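Local coordinates for DUF3194 domain-containing protein (Thermococcus onnurineus, PDB 3UEB), which is of unknown function, a small archaeal alpha and beta protein of the UPF0440 family, at residues E86-E89 / R90-I94. Sequence-based numbering, arbitrary orientation.
Sequences EAVE and RAYEI
V88 and Y92, one turn apart on helix 80-104, illustrate how an alpha-helix settles its backbone polar groups internally and leaves its side chains to pack against the rest of an alpha and beta fold. Four successive i to i+4 bonds run through this turn. R90 N donates to E86 O at 3.0 Å, A91 N to A87 O, and E93 N to E89 O; the bond from Y92 N to V88 O, also 3.0 Å, has an N-H...O angle of 164°. V88 O also lies over one face of the Y92 ring, displaced toward its rim. V88 CG1, anti to the backbone N (chi1 172°), stands out from the helix beside the ring and meets Y92 CE1 at 3.5 Å, and the two side chains point the same way, both onto I11 of strand 6-14. At the ring's edge, in its plane, E89 OE1 stands 3.8 Å from Y92 CE1, the carboxylate turned 78° against the ring. Were the ring cut back to an alanine here, V88 CG1 would probably lose its aromatic neighbour and a gap would be likely to open against I11 and I13. Two of the glutamates have polar partners beyond this turn: E86 OE1 is hydrogen-bonded to Y37 OH of helix 20-41, and E93 OE1 forms a salt bridge with R97. R90, its chain folded at chi2 and chi3, adds a weaker link to the same carboxylate, a long salt bridge of 3.7 Å from R90 NE to E93 OE2.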
loop_
_atom_site.group_PDB
_atom_site.type_symbol
_atom_site.label_atom_id
_atom_site.label_comp_id
_atom_site.label_asym_id
_atom_site.label_seq_id
_atom_site.Cartn_x
_atom_site.Cartn_y
_atom_site.Cartn_z
ATOM N N GLU A 86 8.187 15.322 -5.170
ATOM C CA GLU A 86 9.502 14.757 -4.904
ATOM C C GLU A 86 9.418 13.268 -4.567
ATOM O O GLU A 86 10.231 12.471 -5.037
ATOM C CB GLU A 86 10.165 15.511 -3.753
ATOM C CG GLU A 86 10.964 16.717 -4.195
ATOM C CD GLU A 86 11.236 17.680 -3.059
ATOM O OE1 GLU A 86 11.632 17.226 -1.962
ATOM O OE2 GLU A 86 11.056 18.896 -3.270
ATOM N N ALA A 87 8.435 12.898 -3.748
ATOM C CA ALA A 87 8.258 11.501 -3.366
ATOM C C ALA A 87 8.019 10.642 -4.600
ATOM O O ALA A 87 8.599 9.565 -4.734
ATOM C CB ALA A 87 7.082 11.356 -2.405
ATOM N N VAL A 88 7.158 11.130 -5.490
ATOM C CA VAL A 88 6.810 10.429 -6.724
ATOM C C VAL A 88 8.010 10.295 -7.667
ATOM O O VAL A 88 8.278 9.211 -8.186
ATOM C CB VAL A 88 5.639 11.153 -7.450
ATOM C CG1 VAL A 88 5.389 10.550 -8.849
ATOM C CG2 VAL A 88 4.384 11.042 -6.604
ATOM N N GLU A 89 8.729 11.390 -7.896
ATOM C CA GLU A 89 9.899 11.336 -8.770
ATOM C C GLU A 89 10.904 10.319 -8.216
ATOM O O GLU A 89 11.492 9.546 -8.968
ATOM C CB GLU A 89 10.545 12.722 -8.891
ATOM C CG GLU A 89 9.726 13.709 -9.731
ATOM C CD GLU A 89 9.602 13.289 -11.196
ATOM O OE1 GLU A 89 8.469 13.319 -11.733
ATOM O OE2 GLU A 89 10.634 12.936 -11.811
ATOM N N ARG A 90 11.091 10.315 -6.899
ATOM C CA ARG A 90 12.008 9.364 -6.277
ATOM C C ARG A 90 11.536 7.948 -6.589
ATOM O O ARG A 90 12.346 7.070 -6.873
ATOM C CB ARG A 90 12.053 9.557 -4.757
ATOM C CG ARG A 90 12.948 8.554 -4.035
ATOM C CD ARG A 90 14.384 8.645 -4.539
ATOM N NE ARG A 90 14.968 9.957 -4.275
ATOM C CZ ARG A 90 15.389 10.363 -3.080
ATOM N NH1 ARG A 90 15.296 9.554 -2.031
ATOM N NH2 ARG A 90 15.902 11.582 -2.929
ATOM N N ALA A 91 10.221 7.739 -6.534
ATOM C CA ALA A 91 9.639 6.433 -6.819
ATOM C C ALA A 91 9.994 5.990 -8.243
ATOM O O ALA A 91 10.483 4.889 -8.439
ATOM C CB ALA A 91 8.128 6.480 -6.635
ATOM N N TYR A 92 9.756 6.849 -9.231
ATOM C CA TYR A 92 10.093 6.523 -10.624
ATOM C C TYR A 92 11.560 6.098 -10.747
ATOM O O TYR A 92 11.879 5.086 -11.375
ATOM C CB TYR A 92 9.872 7.743 -11.526
ATOM C CG TYR A 92 8.433 8.179 -11.670
ATOM C CD1 TYR A 92 8.113 9.523 -11.829
ATOM C CD2 TYR A 92 7.394 7.254 -11.669
ATOM C CE1 TYR A 92 6.792 9.943 -11.982
ATOM C CE2 TYR A 92 6.064 7.662 -11.821
ATOM C CZ TYR A 92 5.775 9.009 -11.975
ATOM O OH TYR A 92 4.471 9.422 -12.103
ATOM N N GLU A 93 12.444 6.892 -10.149
ATOM C CA GLU A 93 13.878 6.628 -10.185
ATOM C C GLU A 93 14.229 5.263 -9.614
ATOM O O GLU A 93 15.059 4.533 -10.162
ATOM C CB GLU A 93 14.636 7.693 -9.393
ATOM C CG GLU A 93 16.141 7.604 -9.563
ATOM C CD GLU A 93 16.915 8.312 -8.461
ATOM O OE1 GLU A 93 18.129 8.546 -8.658
ATOM O OE2 GLU A 93 16.322 8.626 -7.400
ATOM N N ILE A 94 13.600 4.925 -8.498
ATOM C CA ILE A 94 13.864 3.656 -7.846
ATOM C C ILE A 94 13.220 2.528 -8.633
ATOM O O ILE A 94 13.814 1.457 -8.788
ATOM C CB ILE A 94 13.362 3.697 -6.384
ATOM C CG1 ILE A 94 14.252 4.661 -5.588
ATOM C CG2 ILE A 94 13.373 2.308 -5.767
ATOM C CD1 ILE A 94 13.709 5.041 -4.242
#